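Local coordinates for copper-containing nitrite reductase (Hyphomicrobium denitrificans 1NES1, PDB 6TFO), which reduces nitrite to nitric oxide at copper centres, using a catalytic core tethered to an additional copper-binding cupredoxin domain, at the interface of chains A and B. Residues are numbered along the deposited sequence; one frame, centred on the assembly and turned at random. Chains: chain A/B, Copper-containing nitrite reductase.

Contact 1: the interface of chains A and B. Residues chain A 366, 393, 395, 419; chain B 397-400.
Strands 365-370 and 393-396 of chain A, together with A:His419 in the loop following strand 412-418, receive the turn B:Pro397-B:Gly399 of chain B, which leads from strand 393-396 into strand 400-407. This patch belongs to the subunit interface of the nitrite reductase trimer. A:His419 is a type 2 copper ligand, and in this family it is supplied across the interface to the copper held by His227 and His262 of a neighbouring subunit. Its imidazole is backed on one face by B:Gly399, whose CA sits 3.3 Å above the ring plane, displaced toward the rim, in a CH-pi contact; ring atom A:His419 CE1 is 3.5 Å from B:Gly399 CA. The glycine, with a phi of 68°, has no side chain, and its CA can come directly against the ring. At the base of the histidine, CB of A:His419 rests against the carbonyl oxygen of B:Pro398, and the pyrrolidine of that proline lies against the histidine's backbone carbonyl, with B:Pro398 CB 3.3 Å from A:His419 O. These contacts would restrict movement of the imidazole from its root as well as its face. B:Pro397 packs differently, its CB and CG edge pressed among small hydroxyl-bearing side chains: A:Ser366 CB approaches B:Pro397 CB at 3.6 Å, while A:Ser395 OG comes to 3.6 Å from the same B:Pro397 CB. A:Thr393 slides past this proline in the opposite direction, its methyl CG2 4.0 Å from B:Pro397 CG. Chi1 of -57° sets the threonine OG1 beside the backbone N, turned toward the glycine, and leaves CG2 anti to that N and facing the prolines. A:Thr393 OG1 donates a 2.8 Å hydrogen bond to B:Gly399 O, approaching from above the carbonyl plane, 52° out of it.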
loop_
_atom_site.group_PDB
_atom_site.type_symbol
_atom_site.label_atom_id
_atom_site.label_comp_id
_atom_site.label_asym_id
_atom_site.label_seq_id
_atom_site.Cartn_x
_atom_site.Cartn_y
_atom_site.Cartn_z
ATOM N N SER A 366 -27.731 11.655 -25.337
ATOM C CA SER A 366 -29.144 12.026 -25.126
ATOM C C SER A 366 -29.302 13.491 -25.551
ATOM O O SER A 366 -29.381 14.374 -24.675
ATOM C CB SER A 366 -29.535 11.747 -23.688
ATOM O OG SER A 366 -29.353 10.366 -23.407
ATOM N N THR A 393 -35.873 15.091 -26.461
ATOM C CA THR A 393 -34.516 14.498 -26.341
ATOM C C THR A 393 -34.416 13.227 -27.201
ATOM O O THR A 393 -35.328 12.354 -27.100
ATOM C CB THR A 393 -34.216 14.199 -24.865
ATOM O OG1 THR A 393 -34.322 15.381 -24.061
ATOM C CG2 THR A 393 -32.851 13.588 -24.687
ATOM N N SER A 395 -31.835 9.903 -28.321
ATOM C CA SER A 395 -30.663 8.988 -28.266
ATOM C C SER A 395 -30.020 8.909 -29.649
ATOM O O SER A 395 -30.715 8.514 -30.575
ATOM C CB SER A 395 -31.024 7.595 -27.804
ATOM O OG SER A 395 -31.611 7.640 -26.523
ATOM N N HIS A 419 -27.938 14.819 -22.309
ATOM C CA HIS A 419 -28.764 14.952 -21.078
ATOM C C HIS A 419 -28.335 13.897 -20.051
ATOM O O HIS A 419 -29.030 13.786 -19.019
ATOM C CB HIS A 419 -30.268 14.908 -21.407
ATOM C CG HIS A 419 -31.079 15.797 -20.524
ATOM N ND1 HIS A 419 -31.326 15.503 -19.204
ATOM C CD2 HIS A 419 -31.681 16.978 -20.750
ATOM C CE1 HIS A 419 -32.063 16.452 -18.667
ATOM N NE2 HIS A 419 -32.304 17.365 -19.592
ATOM N N PRO B 397 -33.924 7.837 -22.749
ATOM C CA PRO B 397 -32.718 8.514 -22.288
ATOM C C PRO B 397 -33.001 9.343 -21.043
ATOM O O PRO B 397 -34.144 9.638 -20.734
ATOM C CB PRO B 397 -32.344 9.431 -23.455
ATOM C CG PRO B 397 -33.679 9.730 -24.131
ATOM C CD PRO B 397 -34.536 8.499 -23.910
ATOM N N PRO B 398 -31.958 9.740 -20.290
ATOM C CA PRO B 398 -32.119 10.758 -19.263
ATOM C C PRO B 398 -32.593 12.057 -19.928
ATOM O O PRO B 398 -32.134 12.339 -21.012
ATOM C CB PRO B 398 -30.699 10.904 -18.691
ATOM C CG PRO B 398 -29.808 10.450 -19.834
ATOM C CD PRO B 398 -30.567 9.289 -20.435
ATOM N N GLY B 399 -33.493 12.793 -19.269
ATOM C CA GLY B 399 -34.177 13.971 -19.839
ATOM C C GLY B 399 -35.137 13.571 -20.958
ATOM O O GLY B 399 -35.547 14.445 -21.743
ATOM N N GLY B 400 -35.450 12.282 -21.039
ATOM C CA GLY B 400 -36.433 11.706 -21.962
ATOM C C GLY B 400 -37.584 11.065 -21.206
ATOM O O GLY B 400 -37.434 10.720 -20.001
#

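Contact 2: the interface of chains A and B. Residues chain A 90-92, 101-103; chain B 189, 219-220.
B:Leu219 spreads its two methyls over A:Arg90 and A:Ala92, while B:Met220 reaches toward strand 100-106 of the same N-terminal cupredoxin domain of chain A. The two chain B residues lie in a loop of the multicopper oxidase-type core, just ahead of the type 1 copper ligand His222. The leucine and arginine side chains cross obliquely: CD2 of B:Leu219 meets the aliphatic stem of the arginine at A:Arg90 CD, 3.7 Å away, and the guanidinium lies farther along, the chain bending at chi3 (44°). The other branch, B:Leu219 CD1, lies 3.9 Å from A:Ala92 CA, so the fork of the leucine spans the segment from arginine to alanine. A bend at chi2 (-50°) folds B:Met220 back before its end extends toward chain A. Its sulfur SD sits 3.8 Å from A:Phe103 CB, meeting the phenylalanine at its root. The methyl B:Met220 CE lies 3.3 Å from the backbone carbonyl oxygen A:Thr102 O. Behind it, B:Met220 CG is placed over one face of the B:Trp189 indole, off toward the rim, so the tryptophan backs the methionine from its own chain. On the chain A side, the peptide joining A:Arg90 to A:Ser91 lies over one face of the A:Phe103 ring, toward its rim. A:Ser101 OG ties strand 100-106 to the loop at A:Ala92, accepting a hydrogen bond from A:Ala92 N at 2.8 Å. A water links the backbones across the contact, 2.7 Å from A:Arg90 O and 2.6 Å from B:Leu219 O.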
loop_
_atom_site.group_PDB
_atom_site.type_symbol
_atom_site.label_atom_id
_atom_site.label_comp_id
_atom_site.label_asym_id
_atom_site.label_seq_id
_atom_site.Cartn_x
_atom_site.Cartn_y
_atom_site.Cartn_z
ATOM N N ARG A 90 -23.669 28.213 1.350
ATOM C CA ARG A 90 -22.963 27.163 2.124
ATOM C C ARG A 90 -23.201 25.789 1.503
ATOM O O ARG A 90 -24.235 25.577 0.837
ATOM C CB ARG A 90 -23.388 27.191 3.595
ATOM C CG ARG A 90 -24.818 26.742 3.840
ATOM C CD ARG A 90 -25.113 26.432 5.291
ATOM N NE ARG A 90 -24.573 27.410 6.217
ATOM C CZ ARG A 90 -24.003 27.135 7.389
ATOM N NH1 ARG A 90 -23.886 25.885 7.813
ATOM N NH2 ARG A 90 -23.528 28.122 8.132
ATOM N N SER A 91 -22.251 24.890 1.719
ATOM C CA SER A 91 -22.421 23.432 1.507
ATOM C C SER A 91 -23.304 22.888 2.619
ATOM O O SER A 91 -23.554 23.601 3.595
ATOM C CB SER A 91 -21.103 22.714 1.511
ATOM O OG SER A 91 -20.690 22.452 2.852
ATOM N N ALA A 92 -23.733 21.644 2.471
ATOM C CA ALA A 92 -24.233 20.823 3.594
ATOM C C ALA A 92 -23.018 20.346 4.405
ATOM O O ALA A 92 -21.872 20.466 3.926
ATOM C CB ALA A 92 -25.033 19.669 3.049
ATOM N N SER A 101 -20.682 17.640 -0.975
ATOM C CA SER A 101 -21.779 18.619 -1.099
ATOM C C SER A 101 -21.286 19.727 -2.020
ATOM O O SER A 101 -20.171 20.237 -1.798
ATOM C CB SER A 101 -22.232 19.140 0.236
ATOM O OG SER A 101 -23.095 20.255 0.077
ATOM N N THR A 102 -22.035 19.985 -3.090
ATOM C CA THR A 102 -21.756 21.098 -4.019
ATOM C C THR A 102 -22.823 22.158 -3.764
ATOM O O THR A 102 -23.943 21.800 -3.301
ATOM C CB THR A 102 -21.597 20.613 -5.457
ATOM O OG1 THR A 102 -22.904 20.568 -6.017
ATOM C CG2 THR A 102 -20.894 19.275 -5.558
ATOM N N PHE A 103 -22.420 23.418 -3.931
ATOM C CA PHE A 103 -23.272 24.627 -3.799
ATOM C C PHE A 103 -22.802 25.632 -4.856
ATOM O O PHE A 103 -21.689 25.517 -5.388
ATOM C CB PHE A 103 -23.277 25.160 -2.357
ATOM C CG PHE A 103 -21.987 25.770 -1.846
ATOM C CD1 PHE A 103 -20.934 24.979 -1.410
ATOM C CD2 PHE A 103 -21.842 27.144 -1.764
ATOM C CE1 PHE A 103 -19.757 25.552 -0.954
ATOM C CE2 PHE A 103 -20.677 27.717 -1.286
ATOM C CZ PHE A 103 -19.635 26.922 -0.890
ATOM N N TRP B 189 -33.433 16.361 -2.293
ATOM C CA TRP B 189 -33.977 17.644 -2.802
ATOM C C TRP B 189 -35.145 17.318 -3.739
ATOM O O TRP B 189 -34.971 16.458 -4.641
ATOM C CB TRP B 189 -32.885 18.452 -3.511
ATOM C CG TRP B 189 -31.665 18.712 -2.684
ATOM C CD1 TRP B 189 -31.555 18.583 -1.329
ATOM C CD2 TRP B 189 -30.394 19.202 -3.154
ATOM N NE1 TRP B 189 -30.296 18.935 -0.935
ATOM C CE2 TRP B 189 -29.562 19.326 -2.024
ATOM C CE3 TRP B 189 -29.871 19.539 -4.406
ATOM C CZ2 TRP B 189 -28.243 19.773 -2.113
ATOM C CZ3 TRP B 189 -28.559 19.967 -4.495
ATOM C CH2 TRP B 189 -27.754 20.080 -3.361
ATOM N N LEU B 219 -30.902 24.931 1.984
ATOM C CA LEU B 219 -29.534 25.496 1.903
ATOM C C LEU B 219 -29.317 26.036 0.496
ATOM O O LEU B 219 -28.633 27.044 0.351
ATOM C CB LEU B 219 -28.496 24.420 2.254
ATOM C CG LEU B 219 -28.639 23.822 3.656
ATOM C CD1 LEU B 219 -27.676 22.660 3.880
ATOM C CD2 LEU B 219 -28.472 24.897 4.719
ATOM N N MET B 220 -29.873 25.374 -0.511
ATOM C CA MET B 220 -29.527 25.677 -1.922
ATOM C C MET B 220 -30.615 26.525 -2.590
ATOM O O MET B 220 -31.807 26.400 -2.246
ATOM C CB MET B 220 -29.320 24.385 -2.715
ATOM C CG MET B 220 -28.380 23.424 -2.044
ATOM S SD MET B 220 -26.833 24.203 -1.545
ATOM C CE MET B 220 -25.995 22.756 -0.901
HETATM O O HOH W 1 -26.166 27.146 -0.323
#

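Contact 1 and contact 2 both join chain A to chain B, but their C-alpha centres lie about 26 Å apart and they have no residue or secondary-structure element in common. In contact 1 the catalytic cores meet near a histidine destined for a shared copper site, as expected within the trimer. Contact 2 instead places the tethered cupredoxin domain of chain A on the core of chain B, close in sequence to a type 1 copper ligand. Chain A thus grips chain B through two different domains, an arrangement that may favour electron delivery between subunits, although the structure alone does not show the transfer.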